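Local atomic coordinates of probable branched-chain-amino-acid aminotransferase (Thermotoga maritima MSB8, PDB entry 3CSW), a protein that probably catalyses the pyridoxal-phosphate-dependent transfer of amino groups between leucine, isoleucine or valine and 2-oxoglutarate in branched-chain amino acid biosynthesis. Residues V13-R18 / L110-P115; N131-P136 / L168-Q173; W227-A232 / R248-H253. All blocks are in the same frame, centred on the assembly; numbering follows the deposited sequence.

Contact 1: residues V13-R18 / L110-P115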
loop_
_atom_site.group_PDB
_atom_site.type_symbol
_atom_site.label_atom_id
_atom_site.label_comp_id
_atom_site.label_asym_id
_atom_site.label_seq_id
_atom_site.Cartn_x
_atom_site.Cartn_y
_atom_site.Cartn_z
ATOM N N VAL A 13 -38.677 19.983 -12.118
ATOM C CA VAL A 13 -37.353 19.649 -12.683
ATOM C C VAL A 13 -37.279 19.819 -14.222
ATOM O O VAL A 13 -38.016 19.162 -14.952
ATOM C CB VAL A 13 -36.982 18.198 -12.292
ATOM C CG1 VAL A 13 -35.590 17.797 -12.817
ATOM C CG2 VAL A 13 -37.059 18.047 -10.769
ATOM N N LEU A 14 -36.390 20.700 -14.690
ATOM C CA LEU A 14 -36.181 20.994 -16.124
ATOM C C LEU A 14 -34.894 20.337 -16.624
ATOM O O LEU A 14 -33.930 20.242 -15.886
ATOM C CB LEU A 14 -36.045 22.510 -16.320
ATOM C CG LEU A 14 -35.817 23.098 -17.724
ATOM C CD1 LEU A 14 -37.100 23.033 -18.543
ATOM C CD2 LEU A 14 -35.316 24.532 -17.642
ATOM N N ILE A 15 -34.881 19.873 -17.870
ATOM C CA ILE A 15 -33.670 19.321 -18.468
ATOM C C ILE A 15 -33.425 19.955 -19.836
ATOM O O ILE A 15 -34.355 20.403 -20.510
ATOM C CB ILE A 15 -33.676 17.744 -18.578
ATOM C CG1 ILE A 15 -34.636 17.246 -19.657
ATOM C CG2 ILE A 15 -34.003 17.110 -17.244
ATOM C CD1 ILE A 15 -34.547 15.749 -19.929
ATOM N N TRP A 16 -32.154 20.047 -20.204
ATOM C CA TRP A 16 -31.760 20.432 -21.546
ATOM C C TRP A 16 -31.090 19.197 -22.134
ATOM O O TRP A 16 -30.124 18.667 -21.576
ATOM C CB TRP A 16 -30.814 21.621 -21.533
ATOM C CG TRP A 16 -30.572 22.194 -22.884
ATOM C CD1 TRP A 16 -31.260 23.220 -23.487
ATOM C CD2 TRP A 16 -29.582 21.780 -23.815
ATOM N NE1 TRP A 16 -30.742 23.471 -24.737
ATOM C CE2 TRP A 16 -29.707 22.600 -24.957
ATOM C CE3 TRP A 16 -28.583 20.802 -23.792
ATOM C CZ2 TRP A 16 -28.871 22.469 -26.062
ATOM C CZ3 TRP A 16 -27.755 20.665 -24.907
ATOM C CH2 TRP A 16 -27.907 21.493 -26.020
ATOM N N TRP A 17 -31.624 18.734 -23.251
ATOM C CA TRP A 17 -31.201 17.482 -23.854
ATOM C C TRP A 17 -31.448 17.560 -25.356
ATOM O O TRP A 17 -32.532 17.936 -25.789
ATOM C CB TRP A 17 -31.994 16.337 -23.208
ATOM C CG TRP A 17 -31.695 14.944 -23.698
ATOM C CD1 TRP A 17 -32.599 14.032 -24.169
ATOM C CD2 TRP A 17 -30.414 14.302 -23.750
ATOM N NE1 TRP A 17 -31.960 12.869 -24.509
ATOM C CE2 TRP A 17 -30.621 13.004 -24.258
ATOM C CE3 TRP A 17 -29.114 14.695 -23.412
ATOM C CZ2 TRP A 17 -29.575 12.096 -24.438
ATOM C CZ3 TRP A 17 -28.073 13.788 -23.595
ATOM C CH2 TRP A 17 -28.311 12.509 -24.103
ATOM N N ARG A 18 -30.417 17.244 -26.133
ATOM C CA ARG A 18 -30.495 17.239 -27.589
ATOM C C ARG A 18 -31.128 18.525 -28.136
ATOM O O ARG A 18 -32.137 18.493 -28.849
ATOM C CB ARG A 18 -31.241 15.983 -28.076
ATOM C CG ARG A 18 -30.717 14.678 -27.449
ATOM C CD ARG A 18 -30.989 13.406 -28.289
ATOM N NE ARG A 18 -32.412 13.171 -28.575
ATOM C CZ ARG A 18 -32.953 11.986 -28.875
ATOM N NH1 ARG A 18 -32.216 10.875 -28.922
ATOM N NH2 ARG A 18 -34.258 11.907 -29.115
ATOM N N LEU A 110 -26.063 16.639 -21.038
ATOM C CA LEU A 110 -27.378 16.718 -20.405
ATOM C C LEU A 110 -27.291 17.633 -19.202
ATOM O O LEU A 110 -26.447 17.424 -18.333
ATOM C CB LEU A 110 -27.858 15.340 -19.949
ATOM C CG LEU A 110 -29.095 15.230 -19.043
ATOM C CD1 LEU A 110 -30.342 15.593 -19.802
ATOM C CD2 LEU A 110 -29.193 13.814 -18.487
ATOM N N PHE A 111 -28.168 18.639 -19.150
ATOM C CA PHE A 111 -28.244 19.543 -17.998
ATOM C C PHE A 111 -29.519 19.208 -17.246
ATOM O O PHE A 111 -30.549 18.956 -17.879
ATOM C CB PHE A 111 -28.324 20.998 -18.431
ATOM C CG PHE A 111 -27.122 21.511 -19.198
ATOM C CD1 PHE A 111 -26.926 21.169 -20.534
ATOM C CD2 PHE A 111 -26.248 22.424 -18.611
ATOM C CE1 PHE A 111 -25.853 21.698 -21.266
ATOM C CE2 PHE A 111 -25.176 22.958 -19.341
ATOM C CZ PHE A 111 -24.977 22.588 -20.663
ATOM N N VAL A 112 -29.458 19.190 -15.918
ATOM C CA VAL A 112 -30.640 18.952 -15.090
ATOM C C VAL A 112 -30.744 20.133 -14.126
ATOM O O VAL A 112 -29.807 20.409 -13.380
ATOM C CB VAL A 112 -30.570 17.608 -14.298
ATOM C CG1 VAL A 112 -31.889 17.328 -13.592
ATOM C CG2 VAL A 112 -30.214 16.445 -15.205
ATOM N N PHE A 113 -31.868 20.849 -14.174
ATOM C CA PHE A 113 -32.108 21.999 -13.293
ATOM C C PHE A 113 -33.202 21.674 -12.285
ATOM O O PHE A 113 -34.259 21.214 -12.679
ATOM C CB PHE A 113 -32.560 23.207 -14.103
ATOM C CG PHE A 113 -31.560 23.684 -15.127
ATOM C CD1 PHE A 113 -31.510 23.111 -16.387
ATOM C CD2 PHE A 113 -30.727 24.762 -14.854
ATOM C CE1 PHE A 113 -30.628 23.573 -17.340
ATOM C CE2 PHE A 113 -29.829 25.228 -15.809
ATOM C CZ PHE A 113 -29.779 24.631 -17.055
ATOM N N SER A 114 -32.945 21.903 -11.000
ATOM C CA SER A 114 -33.953 21.689 -9.958
ATOM C C SER A 114 -33.814 22.715 -8.844
ATOM O O SER A 114 -32.744 23.264 -8.634
ATOM C CB SER A 114 -33.872 20.272 -9.380
ATOM O OG SER A 114 -32.650 20.033 -8.718
ATOM N N PRO A 115 -34.901 22.993 -8.126
ATOM C CA PRO A 115 -34.797 24.038 -7.111
ATOM C C PRO A 115 -33.772 23.690 -6.054
ATOM O O PRO A 115 -33.721 22.544 -5.630
ATOM C CB PRO A 115 -36.206 24.075 -6.506
ATOM C CG PRO A 115 -37.087 23.533 -7.581
ATOM C CD PRO A 115 -36.259 22.436 -8.194
#
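Leu110 lays its side chain obliquely across Trp17, its CB 3.7 Å from Trp17 CE3. With CG anti to the backbone N (chi1 169°), its CD1 lies against Trp16 O and Trp17 CB. Phe111 turns to the other face of the sheet and forms a hydrogen-bonded pair with Trp16. Phe111 N gives a nearly straight bond of 3.1 Å to Trp16 O, in the carbonyl plane, whereas Trp16 N meets Phe111 O at 3.0 Å from above the carbonyl plane. The same Phe111 oxygen also receives a close CA-H contact, 3.2 Å from Ile15 CA. The side chains of Trp16 and Phe111 run alongside each other from neighbouring strands; Trp16 CE3 comes to 3.7 Å from Phe111 CD1, the planes standing almost perpendicular at 89°. Val84 of helix 78-89 packs on both side chains, and Phe21 meets Trp16 edge-to-face. Val112 returns to the face of Leu110 in a non-hydrogen-bonded pair with Ile15, and its CG1 meets Val13 CG1 at 3.8 Å. Phe31 of the second subunit packs on Ile15 and Val112 there. Phe113 N then makes the straightest bond of the ladder, 2.7 Å to Leu14 O at 174° and nearly along the C=O axis; Leu14 N answers with a more bent bond of 3.0 Å to Phe113 O. Leu14 O also lies at the edge of the Phe113 ring, in its plane. Ser114 CB closes the run beside Val13 CG2. Trp16 and Phe111 pack on helix 78-89, Leu110, Ile15 and Val112 on the second subunit, in an antiparallel ladder of a class-IV aminotransferase's small N-terminal domain.

Contact 2: residues N131-P136 / L168-Q173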
loop_
_atom_site.group_PDB
_atom_site.type_symbol
_atom_site.label_atom_id
_atom_site.label_comp_id
_atom_site.label_asym_id
_atom_site.label_seq_id
_atom_site.Cartn_x
_atom_site.Cartn_y
_atom_site.Cartn_z
ATOM N N ASN A 131 -16.302 3.420 5.679
ATOM C CA ASN A 131 -15.659 2.100 5.523
ATOM C C ASN A 131 -15.037 1.906 4.163
ATOM O O ASN A 131 -14.527 0.833 3.896
ATOM C CB ASN A 131 -16.652 0.944 5.657
ATOM C CG ASN A 131 -17.272 0.855 7.004
ATOM O OD1 ASN A 131 -16.631 1.125 8.036
ATOM N ND2 ASN A 131 -18.546 0.457 7.022
ATOM N N VAL A 132 -15.135 2.921 3.307
ATOM C CA VAL A 132 -14.581 2.917 1.990
ATOM C C VAL A 132 -13.380 3.878 1.964
ATOM O O VAL A 132 -13.513 5.050 2.347
ATOM C CB VAL A 132 -15.651 3.370 0.977
ATOM C CG1 VAL A 132 -15.084 3.373 -0.418
ATOM C CG2 VAL A 132 -16.889 2.463 1.069
ATOM N N ARG A 133 -12.215 3.367 1.541
ATOM C CA ARG A 133 -11.032 4.189 1.344
ATOM C C ARG A 133 -11.051 4.767 -0.052
ATOM O O ARG A 133 -11.509 4.135 -0.988
ATOM C CB ARG A 133 -9.726 3.425 1.560
ATOM C CG ARG A 133 -9.517 2.844 2.931
ATOM C CD ARG A 133 -9.447 3.920 3.992
ATOM N NE ARG A 133 -9.304 3.292 5.302
ATOM C CZ ARG A 133 -8.167 3.101 5.968
ATOM N NH1 ARG A 133 -6.986 3.522 5.504
ATOM N NH2 ARG A 133 -8.212 2.464 7.139
ATOM N N ARG A 134 -10.558 5.992 -0.172
ATOM C CA ARG A 134 -10.435 6.676 -1.458
ATOM C C ARG A 134 -9.511 5.883 -2.387
ATOM O O ARG A 134 -8.459 5.420 -1.957
ATOM C CB ARG A 134 -9.884 8.077 -1.230
ATOM C CG ARG A 134 -10.001 9.030 -2.409
ATOM C CD ARG A 134 -11.411 9.565 -2.488
ATOM N NE ARG A 134 -11.506 10.772 -3.294
ATOM C CZ ARG A 134 -12.059 10.878 -4.500
ATOM N NH1 ARG A 134 -12.582 9.843 -5.127
ATOM N NH2 ARG A 134 -12.095 12.065 -5.092
ATOM N N ILE A 135 -9.913 5.729 -3.661
ATOM C CA ILE A 135 -9.132 4.957 -4.627
ATOM C C ILE A 135 -7.829 5.709 -4.871
ATOM O O ILE A 135 -7.855 6.941 -5.083
ATOM C CB ILE A 135 -9.871 4.743 -5.995
ATOM C CG1 ILE A 135 -11.160 3.938 -5.805
ATOM C CG2 ILE A 135 -8.920 4.070 -7.012
ATOM C CD1 ILE A 135 -12.047 3.829 -7.107
ATOM N N PRO A 136 -6.691 4.990 -4.822
ATOM C CA PRO A 136 -5.404 5.663 -4.991
ATOM C C PRO A 136 -5.127 5.973 -6.462
ATOM O O PRO A 136 -5.705 5.341 -7.341
ATOM C CB PRO A 136 -4.398 4.637 -4.430
ATOM C CG PRO A 136 -5.011 3.326 -4.722
ATOM C CD PRO A 136 -6.515 3.545 -4.577
ATOM N N LEU A 168 -10.999 8.234 4.080
ATOM C CA LEU A 168 -9.584 8.272 4.321
ATOM C C LEU A 168 -8.910 7.613 3.127
ATOM O O LEU A 168 -9.521 6.792 2.429
ATOM C CB LEU A 168 -9.211 7.484 5.588
ATOM C CG LEU A 168 -10.005 7.773 6.864
ATOM C CD1 LEU A 168 -9.466 6.950 7.992
ATOM C CD2 LEU A 168 -10.008 9.240 7.175
ATOM N N GLY A 169 -7.658 7.972 2.897
ATOM C CA GLY A 169 -6.857 7.314 1.874
ATOM C C GLY A 169 -6.321 6.018 2.423
ATOM O O GLY A 169 -6.504 5.723 3.606
ATOM N N LEU A 170 -5.610 5.257 1.594
ATOM C CA LEU A 170 -5.133 3.945 2.009
ATOM C C LEU A 170 -4.246 3.974 3.232
ATOM O O LEU A 170 -4.164 2.979 3.906
ATOM C CB LEU A 170 -4.366 3.223 0.895
ATOM C CG LEU A 170 -5.121 2.629 -0.295
ATOM C CD1 LEU A 170 -4.113 1.825 -1.162
ATOM C CD2 LEU A 170 -6.331 1.789 0.148
ATOM N N ASN A 171 -3.533 5.074 3.486
ATOM C CA ASN A 171 -2.664 5.144 4.657
ATOM C C ASN A 171 -3.310 5.804 5.885
ATOM O O ASN A 171 -2.628 6.069 6.870
ATOM C CB ASN A 171 -1.376 5.919 4.339
ATOM C CG ASN A 171 -0.527 5.261 3.259
ATOM O OD1 ASN A 171 -0.328 5.841 2.209
ATOM N ND2 ASN A 171 -0.009 4.067 3.533
ATOM N N GLY A 172 -4.607 6.084 5.854
ATOM C CA GLY A 172 -5.226 6.729 7.000
ATOM C C GLY A 172 -5.166 8.248 7.009
ATOM O O GLY A 172 -5.568 8.869 7.994
ATOM N N GLN A 173 -4.671 8.847 5.923
ATOM C CA GLN A 173 -4.748 10.291 5.738
ATOM C C GLN A 173 -6.191 10.659 5.441
ATOM O O GLN A 173 -6.911 9.891 4.829
ATOM C CB GLN A 173 -3.808 10.796 4.618
ATOM C CG GLN A 173 -4.234 10.560 3.154
ATOM C CD GLN A 173 -3.869 9.182 2.602
ATOM O OE1 GLN A 173 -3.715 8.219 3.342
ATOM N NE2 GLN A 173 -3.750 9.096 1.290
HETATM O O HOH W 1 -12.440 5.706 4.663
HETATM O O HOH W 2 -5.959 6.175 -1.260
#
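Arg133 NH1 donates to Gly169 O at 2.9 Å, the oxygen lying near the guanidinium plane and the donor in the carbonyl plane. A bend at chi2 (-63°) folds the arginine chain along the opposing backbone, so that Arg133 CD rests 3.3 Å from Leu168 O. That carbonyl is already engaged: Arg134 N bonds to Leu168 O at 2.9 Å, approaching from above the carbonyl plane. Apolar contact comes from the fork of Leu170, whose CD2 meets Arg133 CB at 4.0 Å while its CD1 meets Pro136 CG, also at 4.0 Å. Two waters extend the backbone link on either side of the direct bond, one joining Val132 O to Leu168 N, the other Arg134 O to Leu170 N. The oxygen gripped by Arg133 belongs to the tip of the hairpin between strands 164-168 and 174-177, a type I turn from Gly169 to Gly172 followed by a G1 bulge. Gly172 N also donates to Gly169 O, at 3.0 Å, so two donors hold this carbonyl, and the left-handed backbone of Gly172 (phi 87°) suits a residue without a side chain. Farther out, Arg133 NH1 bonds to Asn171 O of the third subunit and the guanidinium makes a cation-pi contact with Trp225 of that subunit. An alanine at Arg133 would remove the NH1 bond to Gly169 O and the CD contact with Leu168 O, and would probably weaken both the tie of loop 131-136 to the hairpin tip and the contact with the third subunit. The Arg134 side chain leads away from the hairpin to salt bridges with Glu176 and Asp151.

Contact 3: residues W227-A232 / R248-H253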
loop_
_atom_site.group_PDB
_atom_site.type_symbol
_atom_site.label_atom_id
_atom_site.label_comp_id
_atom_site.label_asym_id
_atom_site.label_seq_id
_atom_site.Cartn_x
_atom_site.Cartn_y
_atom_site.Cartn_z
ATOM N N TRP A 227 -6.481 10.917 12.996
ATOM C CA TRP A 227 -6.538 11.258 14.432
ATOM C C TRP A 227 -6.489 12.774 14.769
ATOM O O TRP A 227 -6.932 13.191 15.834
ATOM C CB TRP A 227 -5.470 10.485 15.197
ATOM C CG TRP A 227 -4.049 10.768 14.808
ATOM C CD1 TRP A 227 -3.222 11.732 15.333
ATOM C CD2 TRP A 227 -3.264 10.050 13.850
ATOM N NE1 TRP A 227 -1.985 11.675 14.729
ATOM C CE2 TRP A 227 -1.980 10.649 13.823
ATOM C CE3 TRP A 227 -3.515 8.957 13.011
ATOM C CZ2 TRP A 227 -0.949 10.175 12.998
ATOM C CZ3 TRP A 227 -2.492 8.496 12.175
ATOM C CH2 TRP A 227 -1.225 9.101 12.179
ATOM N N GLU A 228 -5.986 13.594 13.843
ATOM C CA GLU A 228 -6.005 15.045 13.991
ATOM C C GLU A 228 -7.431 15.602 13.988
ATOM O O GLU A 228 -7.678 16.624 14.587
ATOM C CB GLU A 228 -5.192 15.755 12.898
ATOM C CG GLU A 228 -3.729 15.357 12.808
ATOM C CD GLU A 228 -2.949 16.256 11.850
ATOM O OE1 GLU A 228 -2.887 17.466 12.102
ATOM O OE2 GLU A 228 -2.378 15.756 10.869
ATOM N N LEU A 229 -8.353 14.959 13.291
ATOM C CA LEU A 229 -9.757 15.378 13.319
ATOM C C LEU A 229 -10.305 15.215 14.751
ATOM O O LEU A 229 -11.106 16.020 15.225
ATOM C CB LEU A 229 -10.598 14.554 12.343
ATOM C CG LEU A 229 -10.315 14.647 10.837
ATOM C CD1 LEU A 229 -11.268 13.717 10.044
ATOM C CD2 LEU A 229 -10.398 16.084 10.312
ATOM N N PHE A 230 -9.857 14.175 15.439
ATOM C CA PHE A 230 -10.343 13.890 16.793
ATOM C C PHE A 230 -9.693 14.782 17.845
ATOM O O PHE A 230 -10.151 14.827 18.982
ATOM C CB PHE A 230 -10.200 12.405 17.127
ATOM C CG PHE A 230 -11.130 11.521 16.330
ATOM C CD1 PHE A 230 -10.793 11.101 15.052
ATOM C CD2 PHE A 230 -12.346 11.102 16.860
ATOM C CE1 PHE A 230 -11.662 10.292 14.291
ATOM C CE2 PHE A 230 -13.218 10.281 16.105
ATOM C CZ PHE A 230 -12.871 9.879 14.828
ATOM N N GLU A 231 -8.661 15.527 17.459
ATOM C CA GLU A 231 -8.033 16.481 18.361
ATOM C C GLU A 231 -8.228 17.917 17.936
ATOM O O GLU A 231 -7.676 18.817 18.564
ATOM C CB GLU A 231 -6.556 16.179 18.486
ATOM C CG GLU A 231 -6.315 14.766 18.997
ATOM C CD GLU A 231 -4.958 14.605 19.634
ATOM O OE1 GLU A 231 -3.948 14.560 18.890
ATOM O OE2 GLU A 231 -4.912 14.509 20.878
ATOM N N ALA A 232 -9.022 18.135 16.887
ATOM C CA ALA A 232 -9.229 19.459 16.325
ATOM C C ALA A 232 -10.107 20.314 17.231
ATOM O O ALA A 232 -10.976 19.786 17.935
ATOM C CB ALA A 232 -9.881 19.324 14.928
ATOM N N ARG A 248 -20.597 19.507 13.933
ATOM C CA ARG A 248 -20.672 19.480 15.401
ATOM C C ARG A 248 -20.213 18.161 16.052
ATOM O O ARG A 248 -19.832 18.153 17.229
ATOM C CB ARG A 248 -22.060 19.865 15.884
ATOM C CG ARG A 248 -23.088 18.849 15.758
ATOM C CD ARG A 248 -24.364 19.262 16.551
ATOM N NE ARG A 248 -25.465 18.551 15.923
ATOM C CZ ARG A 248 -25.698 17.242 16.059
ATOM N NH1 ARG A 248 -24.947 16.486 16.868
ATOM N NH2 ARG A 248 -26.702 16.679 15.385
ATOM N N ARG A 249 -20.219 17.071 15.272
ATOM C CA ARG A 249 -19.854 15.752 15.775
ATOM C C ARG A 249 -19.260 14.839 14.667
ATOM O O ARG A 249 -19.807 14.758 13.573
ATOM C CB ARG A 249 -21.114 15.135 16.358
ATOM C CG ARG A 249 -20.943 13.927 17.209
ATOM C CD ARG A 249 -22.241 13.737 17.984
ATOM N NE ARG A 249 -22.139 12.764 19.063
ATOM C CZ ARG A 249 -22.557 11.499 18.986
ATOM N NH1 ARG A 249 -23.109 11.028 17.864
ATOM N NH2 ARG A 249 -22.421 10.690 20.043
ATOM N N LEU A 250 -18.114 14.219 14.957
ATOM C CA LEU A 250 -17.490 13.213 14.114
ATOM C C LEU A 250 -17.571 11.896 14.866
ATOM O O LEU A 250 -17.035 11.770 15.952
ATOM C CB LEU A 250 -16.019 13.572 13.823
ATOM C CG LEU A 250 -15.106 12.534 13.166
ATOM C CD1 LEU A 250 -15.610 12.113 11.772
ATOM C CD2 LEU A 250 -13.631 13.049 13.147
ATOM N N ASN A 251 -18.230 10.905 14.283
ATOM C CA ASN A 251 -18.461 9.642 14.966
ATOM C C ASN A 251 -19.132 9.972 16.323
ATOM O O ASN A 251 -20.224 10.543 16.334
ATOM C CB ASN A 251 -17.160 8.809 15.087
ATOM C CG ASN A 251 -16.733 8.148 13.772
ATOM O OD1 ASN A 251 -17.179 8.506 12.693
ATOM N ND2 ASN A 251 -15.857 7.165 13.874
ATOM N N GLU A 252 -18.501 9.655 17.454
ATOM C CA GLU A 252 -19.081 10.003 18.769
ATOM C C GLU A 252 -18.389 11.210 19.408
ATOM O O GLU A 252 -18.638 11.524 20.565
ATOM C CB GLU A 252 -18.970 8.823 19.724
ATOM C CG GLU A 252 -19.723 7.577 19.320
ATOM C CD GLU A 252 -19.232 6.352 20.094
ATOM O OE1 GLU A 252 -18.062 5.917 19.898
ATOM O OE2 GLU A 252 -20.026 5.830 20.906
ATOM N N HIS A 253 -17.534 11.883 18.647
ATOM C CA HIS A 253 -16.757 13.003 19.133
ATOM C C HIS A 253 -17.418 14.333 18.797
ATOM O O HIS A 253 -17.416 14.753 17.650
ATOM C CB HIS A 253 -15.347 12.945 18.512
ATOM C CG HIS A 253 -14.405 13.984 19.043
ATOM N ND1 HIS A 253 -13.591 13.765 20.134
ATOM C CD2 HIS A 253 -14.156 15.251 18.637
ATOM C CE1 HIS A 253 -12.883 14.856 20.374
ATOM N NE2 HIS A 253 -13.206 15.771 19.479
HETATM O O HOH W 3 -11.769 17.957 19.581
#
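A tight beta hairpin with a two-residue loop, its type II' turn running from Leu250 to His253, packs against the end of the short, weakly bonded helix 226-230. The positive phi of Asn251 is that of the first corner residue of this turn, and mutual backbone bonds between Leu250 and His253 close it. Leu250, with CG anti to the backbone N (chi1 169°), sends CD2 over one face of the Phe230 ring. CD2 sits 3.8 Å from the ring centroid and near the ring normal, a CH-pi contact in which the two side chains cross at about a right angle. The same methyl is pressed against the helix: Leu250 CD2 and Leu229 CB are 3.5 Å apart, tighter than usual for carbons. Phe230 has its CG beside its own backbone N, which swings the ring off the helix toward the hairpin. Asn251 ND2 lies at the ring's edge, 4.1 Å from Phe230 CZ, while Asn251 OD1 accepts a bond from Ile129 N. His253, whose CG is anti to the backbone N (chi1 -174°), runs antiparallel to the Phe230 side chain; its CB is 3.9 Å from Phe230 CD2. The pair is an offset edge-to-face arrangement with planes at 69°, the Phe230 edge toward the His253 face. Val127 and Ile129 of strand 125-129 also pack on Leu250; Glu231 OE2 accepts from Glu252 N of the third subunit, and the reciprocal bond forms as well. Phe230 C lies over one face of the imidazole, and Phe230 O approaches His253 CE1 to 3.1 Å without bonding to NE2. The polar partner of that nitrogen is a water in the imidazole plane, 2.6 Å from His253 NE2, which donates to Ala232 O, also at 2.6 Å.

Overall arrangement
Along the chain the contacts follow in series, each closing before the next opens. Contact 1 lies in the antiparallel sheet of the small domain; contacts 2 and 3 lie on the other side of the chain's centre, in the large domain, with centres about 34 and 38 Å from that of contact 1. Contacts 2 and 3 are closer, centres about 17 Å apart and nearest atoms about 5 Å. They share one mixed sheet, in which strand 125-129 lies between 164-168, leading into the hairpin of contact 2, and 249-250 of contact 3. Contacts 1 and 2 both touch the second subunit, contacts 2 and 3 the third, so the same local structures that build the domains also join the tetramer.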